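Local coordinates for protein L-serine ammonia-lyase (Rhizomucor miehei CAU432, PDB 5C3U) that belongs to the pyridoxal-phosphate-dependent enzymes and holds pyridoxal-5'-phosphate in a pocket of its alpha/beta fold, at residues H19-L24 with E162-L167; F213-V217 with V253-A257; L167-P172 with W197-P201. Numbering follows the deposited sequence.

Contact 1 (H19-L24 with E162-L167); sequences HVATPL and ELKTQL
Residues 19-23 run extended into strand 24-26, alongside the C-terminal end of helix 150-166; CA atoms pair Ala21 with Glu162 (7.1 Å) and Leu24 with Gln166 (6.9 Å), Glu162 and Gln166 being one helical turn apart. Glu162 (chi1 m, chi2 t) points at the extended chain: its OE2 accepts from Thr22 N (3.2 Å, 163°), while a water joins OE1 (2.7 Å) to His19 NE2 (2.8 Å). The carboxylate also forms salt bridges with Lys41 and Arg54. Leu163 places CD2 3.8 Å from CD1 of Leu24 (t, p), whose CA-to-CB bond points toward the helix. Leu163 and Leu167 also reach strands 37-42 and 306-311, so the helix end packs across the 24-26 side of this pyridoxal-phosphate-dependent enzyme's mixed sheet, where 24-26 is one of the two outermost strands, antiparallel to 37-42. Gln166 (m, t) donates from NE2 to Thr22 O (2.9 Å, 161°); its OE1 is hydrogen-bonded to Lys41. Leu167, past the helix at phi/psi -98/14, brings CD2 to 3.6 Å from Leu24 CD2.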
loop_
_atom_site.group_PDB
_atom_site.type_symbol
_atom_site.label_atom_id
_atom_site.label_comp_id
_atom_site.label_asym_id
_atom_site.label_seq_id
_atom_site.Cartn_x
_atom_site.Cartn_y
_atom_site.Cartn_z
ATOM N N HIS A 19 13.372 1.434 6.291
ATOM C CA HIS A 19 13.138 1.088 4.889
ATOM C C HIS A 19 14.400 1.276 4.061
ATOM O O HIS A 19 15.403 1.852 4.520
ATOM C CB HIS A 19 12.018 1.969 4.318
ATOM C CG HIS A 19 12.443 3.397 4.083
ATOM N ND1 HIS A 19 12.277 4.361 5.008
ATOM C CD2 HIS A 19 13.055 4.007 2.989
ATOM C CE1 HIS A 19 12.753 5.529 4.530
ATOM N NE2 HIS A 19 13.233 5.309 3.299
ATOM N N VAL A 20 14.349 0.812 2.823
ATOM C CA VAL A 20 15.502 0.858 1.925
ATOM C C VAL A 20 15.087 1.598 0.682
ATOM O O VAL A 20 13.894 1.707 0.401
ATOM C CB VAL A 20 16.058 -0.561 1.589
ATOM C CG1 VAL A 20 16.520 -1.262 2.855
ATOM C CG2 VAL A 20 15.051 -1.422 0.810
ATOM N N ALA A 21 16.052 2.145 -0.050
ATOM C CA ALA A 21 15.749 2.680 -1.373
ATOM C C ALA A 21 15.473 1.511 -2.322
ATOM O O ALA A 21 16.126 0.461 -2.260
ATOM C CB ALA A 21 16.879 3.567 -1.882
ATOM N N THR A 22 14.455 1.660 -3.155
ATOM C CA THR A 22 14.011 0.544 -3.982
ATOM C C THR A 22 14.223 0.870 -5.456
ATOM O O THR A 22 14.236 2.041 -5.823
ATOM C CB THR A 22 12.516 0.252 -3.775
ATOM O OG1 THR A 22 11.782 1.459 -3.991
ATOM C CG2 THR A 22 12.235 -0.281 -2.376
ATOM N N PRO A 23 14.366 -0.167 -6.303
ATOM C CA PRO A 23 14.530 0.056 -7.746
ATOM C C PRO A 23 13.334 0.736 -8.409
ATOM O O PRO A 23 12.172 0.510 -8.004
ATOM C CB PRO A 23 14.649 -1.362 -8.309
ATOM C CG PRO A 23 15.129 -2.193 -7.194
ATOM C CD PRO A 23 14.553 -1.587 -5.942
ATOM N N LEU A 24 13.632 1.542 -9.427
ATOM C CA LEU A 24 12.617 2.033 -10.354
ATOM C C LEU A 24 12.868 1.350 -11.701
ATOM O O LEU A 24 13.780 1.734 -12.438
ATOM C CB LEU A 24 12.650 3.559 -10.474
ATOM C CG LEU A 24 11.568 4.201 -11.354
ATOM C CD1 LEU A 24 10.186 4.119 -10.717
ATOM C CD2 LEU A 24 11.900 5.639 -11.703
ATOM N N GLU A 162 12.887 9.740 -3.445
ATOM C CA GLU A 162 13.558 8.747 -4.282
ATOM C C GLU A 162 13.195 8.891 -5.763
ATOM O O GLU A 162 14.081 8.908 -6.626
ATOM C CB GLU A 162 13.248 7.326 -3.796
ATOM C CG GLU A 162 14.089 6.867 -2.616
ATOM C CD GLU A 162 13.648 5.523 -2.045
ATOM O OE1 GLU A 162 13.639 5.385 -0.791
ATOM O OE2 GLU A 162 13.319 4.596 -2.837
ATOM N N LEU A 163 11.894 8.997 -6.046
ATOM C CA LEU A 163 11.399 9.099 -7.419
ATOM C C LEU A 163 11.992 10.288 -8.168
ATOM O O LEU A 163 12.340 10.162 -9.350
ATOM C CB LEU A 163 9.876 9.196 -7.449
ATOM C CG LEU A 163 9.040 7.938 -7.226
ATOM C CD1 LEU A 163 7.581 8.306 -7.518
ATOM C CD2 LEU A 163 9.497 6.796 -8.123
ATOM N N LYS A 164 12.092 11.424 -7.474
ATOM C CA LYS A 164 12.653 12.657 -8.017
ATOM C C LYS A 164 14.077 12.445 -8.516
ATOM O O LYS A 164 14.425 12.890 -9.617
ATOM C CB LYS A 164 12.626 13.766 -6.961
ATOM C CG LYS A 164 13.191 15.094 -7.443
ATOM C CD LYS A 164 12.820 16.235 -6.518
ATOM C CE LYS A 164 12.751 17.522 -7.319
ATOM N NZ LYS A 164 12.483 18.721 -6.487
ATOM N N THR A 165 14.887 11.771 -7.706
ATOM C CA THR A 165 16.255 11.449 -8.085
ATOM C C THR A 165 16.271 10.475 -9.260
ATOM O O THR A 165 16.920 10.727 -10.283
ATOM C CB THR A 165 17.036 10.868 -6.892
ATOM O OG1 THR A 165 17.104 11.855 -5.862
ATOM C CG2 THR A 165 18.446 10.501 -7.299
ATOM N N GLN A 166 15.539 9.374 -9.117
ATOM C CA GLN A 166 15.532 8.324 -10.126
ATOM C C GLN A 166 15.016 8.793 -11.477
ATOM O O GLN A 166 15.436 8.271 -12.509
ATOM C CB GLN A 166 14.741 7.114 -9.630
ATOM C CG GLN A 166 15.419 6.435 -8.456
ATOM C CD GLN A 166 14.572 5.339 -7.839
ATOM O OE1 GLN A 166 13.372 5.511 -7.617
ATOM N NE2 GLN A 166 15.206 4.224 -7.518
ATOM N N LEU A 167 14.126 9.782 -11.485
ATOM C CA LEU A 167 13.603 10.309 -12.746
ATOM C C LEU A 167 14.327 11.579 -13.199
ATOM O O LEU A 167 13.832 12.300 -14.077
ATOM C CB LEU A 167 12.105 10.591 -12.642
ATOM C CG LEU A 167 11.185 9.374 -12.508
ATOM C CD1 LEU A 167 9.781 9.859 -12.183
ATOM C CD2 LEU A 167 11.209 8.542 -13.787
HETATM O O HOH W 1 14.474 6.852 1.323
#

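Contact 2 (F213-V217 with V253-A257); sequences FQASV and VVPFA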
loop_
_atom_site.group_PDB
_atom_site.type_symbol
_atom_site.label_atom_id
_atom_site.label_comp_id
_atom_site.label_asym_id
_atom_site.label_seq_id
_atom_site.Cartn_x
_atom_site.Cartn_y
_atom_site.Cartn_z
ATOM N N PHE A 213 -12.530 5.865 -0.684
ATOM C CA PHE A 213 -11.930 7.118 -1.141
ATOM C C PHE A 213 -12.730 7.752 -2.274
ATOM O O PHE A 213 -13.096 8.933 -2.198
ATOM C CB PHE A 213 -10.476 6.963 -1.581
ATOM C CG PHE A 213 -9.862 8.257 -2.046
ATOM C CD1 PHE A 213 -9.632 9.293 -1.145
ATOM C CD2 PHE A 213 -9.554 8.460 -3.388
ATOM C CE1 PHE A 213 -9.087 10.509 -1.569
ATOM C CE2 PHE A 213 -8.996 9.667 -3.816
ATOM C CZ PHE A 213 -8.753 10.690 -2.901
ATOM N N GLN A 214 -13.016 6.943 -3.296
ATOM C CA GLN A 214 -13.767 7.391 -4.460
ATOM C C GLN A 214 -15.143 7.893 -4.044
ATOM O O GLN A 214 -15.562 8.961 -4.511
ATOM C CB GLN A 214 -13.904 6.234 -5.457
ATOM C CG GLN A 214 -14.714 6.575 -6.704
ATOM C CD GLN A 214 -14.735 5.417 -7.690
ATOM O OE1 GLN A 214 -15.087 4.291 -7.335
ATOM N NE2 GLN A 214 -14.353 5.689 -8.919
ATOM N N ALA A 215 -15.832 7.120 -3.186
ATOM C CA ALA A 215 -17.161 7.511 -2.666
ATOM C C ALA A 215 -17.106 8.789 -1.846
ATOM O O ALA A 215 -18.008 9.629 -1.950
ATOM C CB ALA A 215 -17.785 6.389 -1.837
ATOM N N SER A 216 -16.048 8.945 -1.048
ATOM C CA SER A 216 -15.885 10.127 -0.199
ATOM C C SER A 216 -15.663 11.393 -1.016
ATOM O O SER A 216 -16.224 12.466 -0.673
ATOM C CB SER A 216 -14.759 9.890 0.822
ATOM O OG SER A 216 -15.152 8.860 1.707
ATOM N N VAL A 217 -14.886 11.277 -2.107
ATOM C CA VAL A 217 -14.625 12.414 -3.013
ATOM C C VAL A 217 -15.951 12.833 -3.674
ATOM O O VAL A 217 -16.257 14.029 -3.762
ATOM C CB VAL A 217 -13.516 12.110 -4.064
ATOM C CG1 VAL A 217 -13.371 13.233 -5.101
ATOM C CG2 VAL A 217 -12.184 11.906 -3.361
ATOM N N VAL A 253 -5.940 14.915 -8.060
ATOM C CA VAL A 253 -6.068 13.491 -7.754
ATOM C C VAL A 253 -7.233 12.943 -8.556
ATOM O O VAL A 253 -8.314 13.553 -8.601
ATOM C CB VAL A 253 -6.284 13.219 -6.246
ATOM C CG1 VAL A 253 -6.552 11.731 -5.990
ATOM C CG2 VAL A 253 -5.073 13.675 -5.431
ATOM N N VAL A 254 -7.017 11.810 -9.218
ATOM C CA VAL A 254 -8.083 11.167 -9.987
ATOM C C VAL A 254 -8.444 9.844 -9.300
ATOM O O VAL A 254 -7.641 8.910 -9.344
ATOM C CB VAL A 254 -7.646 10.898 -11.447
ATOM C CG1 VAL A 254 -8.744 10.198 -12.242
ATOM C CG2 VAL A 254 -7.221 12.188 -12.141
ATOM N N PRO A 255 -9.612 9.773 -8.624
ATOM C CA PRO A 255 -10.022 8.503 -8.047
ATOM C C PRO A 255 -10.499 7.584 -9.170
ATOM O O PRO A 255 -11.219 8.021 -10.084
ATOM C CB PRO A 255 -11.200 8.884 -7.132
ATOM C CG PRO A 255 -11.176 10.378 -7.034
ATOM C CD PRO A 255 -10.602 10.830 -8.347
ATOM N N PHE A 256 -10.054 6.340 -9.143
ATOM C CA PHE A 256 -10.467 5.381 -10.145
ATOM C C PHE A 256 -10.674 4.018 -9.493
ATOM O O PHE A 256 -9.984 3.664 -8.540
ATOM C CB PHE A 256 -9.419 5.310 -11.258
ATOM C CG PHE A 256 -9.939 4.733 -12.541
ATOM C CD1 PHE A 256 -10.673 5.523 -13.432
ATOM C CD2 PHE A 256 -9.702 3.406 -12.863
ATOM C CE1 PHE A 256 -11.158 4.990 -14.622
ATOM C CE2 PHE A 256 -10.182 2.866 -14.048
ATOM C CZ PHE A 256 -10.914 3.654 -14.925
ATOM N N ALA A 257 -11.651 3.266 -9.973
ATOM C CA ALA A 257 -11.906 1.946 -9.403
ATOM C C ALA A 257 -11.870 0.891 -10.488
ATOM O O ALA A 257 -12.390 1.112 -11.570
ATOM C CB ALA A 257 -13.247 1.920 -8.685
HETATM O O HOH W 2 -13.743 4.510 -11.478
#
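Strands 202-207 and 253-258, parallel neighbours in the mixed sheet of this pyridoxal-phosphate-dependent enzyme, are connected through helices 212-219 and 242-250 in a beta-alpha-beta crossover; helix 212-219 lies against 253-258, an outermost strand of the sheet. The axes of 213-217 and 253-257 come within 8.2 Å, and their N-to-C directions differ by 126°, so the helix crosses the strand obliquely, closer to antiparallel than to parallel. The CA atoms of Gln214 and Pro255, 5.3 Å apart, mark the closest register.

Apolar contacts make up much of the interface, which buries 268 Å² in all. Alternation along the strand directs the CA-to-CB bonds of Val253, Pro255 and Ala257 toward the helix and those of Val254 and Phe256 away from it. Pro255 is the most covered residue: its CG lies 4.0 Å from Phe213 CE2 and 4.1 Å from Val217 CG1, and its CB sits 4.0 Å from Gln214 CA. Phe213 and Val217, one helical turn apart, thus both meet the proline ring. The t rotamer of Phe213 also brings CE2 to 3.9 Å from Val253 CG1, which approaches the ring edge near its plane. The side chain of Phe213 lies about 8 Å from the bound pyridoxal-5'-phosphate and reaches Leu185 of helix 183-194.

No direct hydrogen bond joins the segments; the polar link runs through Gln214. Its extended side chain (chi1 and chi2 both t) puts OE1, which accepts a hydrogen bond from Asn211, 3.3 Å from Ala257 CB. A single water accepts from both Gln214 NE2 and Ala257 N, at 2.9 Å each.

Contact 3 (L167-P172 with W197-P201); sequences LNDNPP and WKDVP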
loop_
_atom_site.group_PDB
_atom_site.type_symbol
_atom_site.label_atom_id
_atom_site.label_comp_id
_atom_site.label_asym_id
_atom_site.label_seq_id
_atom_site.Cartn_x
_atom_site.Cartn_y
_atom_site.Cartn_z
ATOM N N LEU A 167 14.126 9.782 -11.485
ATOM C CA LEU A 167 13.603 10.309 -12.746
ATOM C C LEU A 167 14.327 11.579 -13.199
ATOM O O LEU A 167 13.832 12.300 -14.077
ATOM C CB LEU A 167 12.105 10.591 -12.642
ATOM C CG LEU A 167 11.185 9.374 -12.508
ATOM C CD1 LEU A 167 9.781 9.859 -12.183
ATOM C CD2 LEU A 167 11.209 8.542 -13.787
ATOM N N ASN A 168 15.477 11.852 -12.580
ATOM C CA ASN A 168 16.336 12.981 -12.976
ATOM C C ASN A 168 15.603 14.317 -12.926
ATOM O O ASN A 168 15.765 15.159 -13.806
ATOM C CB ASN A 168 16.919 12.742 -14.377
ATOM C CG ASN A 168 17.662 11.420 -14.489
ATOM O OD1 ASN A 168 18.656 11.197 -13.806
ATOM N ND2 ASN A 168 17.182 10.538 -15.365
ATOM N N ASP A 169 14.789 14.496 -11.885
ATOM C CA ASP A 169 13.987 15.708 -11.683
ATOM C C ASP A 169 12.964 16.020 -12.797
ATOM O O ASP A 169 12.415 17.119 -12.842
ATOM C CB ASP A 169 14.903 16.913 -11.391
ATOM C CG ASP A 169 14.159 18.098 -10.781
ATOM O OD1 ASP A 169 13.002 17.929 -10.324
ATOM O OD2 ASP A 169 14.737 19.212 -10.763
ATOM N N ASN A 170 12.687 15.048 -13.666
ATOM C CA ASN A 170 11.616 15.184 -14.661
ATOM C C ASN A 170 10.300 14.708 -14.063
ATOM O O ASN A 170 10.139 13.510 -13.845
ATOM C CB ASN A 170 11.887 14.345 -15.918
ATOM C CG ASN A 170 13.131 14.776 -16.668
ATOM O OD1 ASN A 170 14.043 13.976 -16.884
ATOM N ND2 ASN A 170 13.170 16.035 -17.079
ATOM N N PRO A 171 9.355 15.631 -13.815
ATOM C CA PRO A 171 8.037 15.239 -13.305
ATOM C C PRO A 171 7.313 14.286 -14.257
ATOM O O PRO A 171 7.240 14.559 -15.468
ATOM C CB PRO A 171 7.279 16.577 -13.207
ATOM C CG PRO A 171 8.029 17.516 -14.107
ATOM C CD PRO A 171 9.461 17.092 -13.986
ATOM N N PRO A 172 6.766 13.174 -13.726
ATOM C CA PRO A 172 6.080 12.278 -14.643
ATOM C C PRO A 172 4.693 12.799 -14.959
ATOM O O PRO A 172 4.202 13.701 -14.278
ATOM C CB PRO A 172 6.000 10.964 -13.863
ATOM C CG PRO A 172 5.995 11.368 -12.434
ATOM C CD PRO A 172 6.777 12.662 -12.340
ATOM N N TRP A 197 6.421 19.403 -7.138
ATOM C CA TRP A 197 5.807 18.664 -8.222
ATOM C C TRP A 197 4.341 18.693 -7.995
ATOM O O TRP A 197 3.650 17.670 -8.098
ATOM C CB TRP A 197 6.306 17.228 -8.219
ATOM C CG TRP A 197 7.636 17.044 -8.883
ATOM C CD1 TRP A 197 8.535 18.031 -9.295
ATOM C CD2 TRP A 197 8.286 15.777 -9.211
ATOM N NE1 TRP A 197 9.652 17.468 -9.846
ATOM C CE2 TRP A 197 9.571 16.126 -9.831
ATOM C CE3 TRP A 197 7.946 14.438 -9.069
ATOM C CZ2 TRP A 197 10.453 15.161 -10.274
ATOM C CZ3 TRP A 197 8.850 13.467 -9.517
ATOM C CH2 TRP A 197 10.071 13.823 -10.113
ATOM N N LYS A 198 3.856 19.899 -7.720
ATOM C CA LYS A 198 2.490 20.139 -7.281
ATOM C C LYS A 198 1.456 19.878 -8.366
ATOM O O LYS A 198 0.267 19.765 -8.067
ATOM C CB LYS A 198 2.347 21.578 -6.779
ATOM C CG LYS A 198 3.284 21.948 -5.642
ATOM C CD LYS A 198 3.482 23.456 -5.584
ATOM C CE LYS A 198 2.339 24.161 -4.866
ATOM N NZ LYS A 198 2.671 24.415 -3.436
ATOM N N ASP A 199 1.918 19.765 -9.610
ATOM C CA ASP A 199 1.040 19.563 -10.763
ATOM C C ASP A 199 0.956 18.121 -11.260
ATOM O O ASP A 199 0.149 17.824 -12.133
ATOM C CB ASP A 199 1.459 20.497 -11.910
ATOM C CG ASP A 199 1.463 21.966 -11.490
ATOM O OD1 ASP A 199 0.475 22.409 -10.868
ATOM O OD2 ASP A 199 2.457 22.675 -11.773
ATOM N N VAL A 200 1.777 17.233 -10.694
ATOM C CA VAL A 200 1.773 15.805 -11.052
ATOM C C VAL A 200 0.477 15.147 -10.551
ATOM O O VAL A 200 0.226 15.121 -9.345
ATOM C CB VAL A 200 3.028 15.091 -10.486
ATOM C CG1 VAL A 200 2.963 13.585 -10.699
ATOM C CG2 VAL A 200 4.300 15.652 -11.105
ATOM N N PRO A 201 -0.370 14.646 -11.472
ATOM C CA PRO A 201 -1.606 13.958 -11.078
ATOM C C PRO A 201 -1.292 12.645 -10.383
ATOM O O PRO A 201 -0.340 11.963 -10.764
ATOM C CB PRO A 201 -2.303 13.635 -12.411
ATOM C CG PRO A 201 -1.552 14.377 -13.467
ATOM C CD PRO A 201 -0.180 14.655 -12.933
#
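Trp197 has the largest area covered in this contact, 107 Å² of the 289 Å² buried on both sides together. Its CA-to-CB bond points toward 167-172, and chi1 of -82° (m) lays the indole against the backbone and prolines of that loop. Pro171 CA sits 3.8 Å from the centroid of the Trp197 six-membered ring and only 10° off its normal, a CH-pi contact over the face; Pro171 CB is 4.1 Å from Trp197 CE2. At the ring's edge, Trp197 NE1 gives a weak hydrogen bond to Asp169 OD1 (3.4 Å, 141°), an oxygen that also forms a long, weak ion pair with Lys164.

Pro172 is covered next most, with 52 Å². Its CD meets Trp197 CZ3 at 3.6 Å and Val200 CG2 at 4.1 Å, so the proline ring touches the side chains of both Trp197 and Val200.

Val200 has 46 Å² covered, and its CA-to-CB bond points toward 167-172. Its CG2 lies 3.8 Å from Pro171 CB and 3.7 Å from Pro172 O. The type I turn from Trp197 to Val200, closed by Val200 N to Trp197 O at 3.2 Å, puts both side chains on this face.

The other loop is shaped by a Schellman motif with Asn168, at positive phi, as C-prime residue, and by a type I' turn from Leu167 to Asn170 (Asn170 N to Leu167 O, 3.0 Å). Each loop leads from a helix into a strand, 174-178 or 202-207; these adjacent parallel strands are joined through helix 183-194, a beta-alpha-beta crossover of the enzyme's alpha/beta fold.

In the fold
All three contacts border the mixed six-stranded sheet, and in chain order contact 1 closes before contact 3 opens, and contact 3 before contact 2. Contact 1 lies by the outermost strand 24-26 and contact 2 on the opposite outermost strand, 253-258, with centres 26 Å apart. Contact 3 precedes the inner strands 174-178 and 202-207, its centre 13 Å from contact 1 and 21 Å from contact 2. Contacts 1 and 3 share Leu167 and touch directly: Lys164 CA packs 3.5 Å from Trp197 CH2. Contact 2 touches neither. Contacts 1, 3 and 2 thus lie at one edge, the interior and the other edge of one sheet of this pyridoxal-phosphate-dependent enzyme fold.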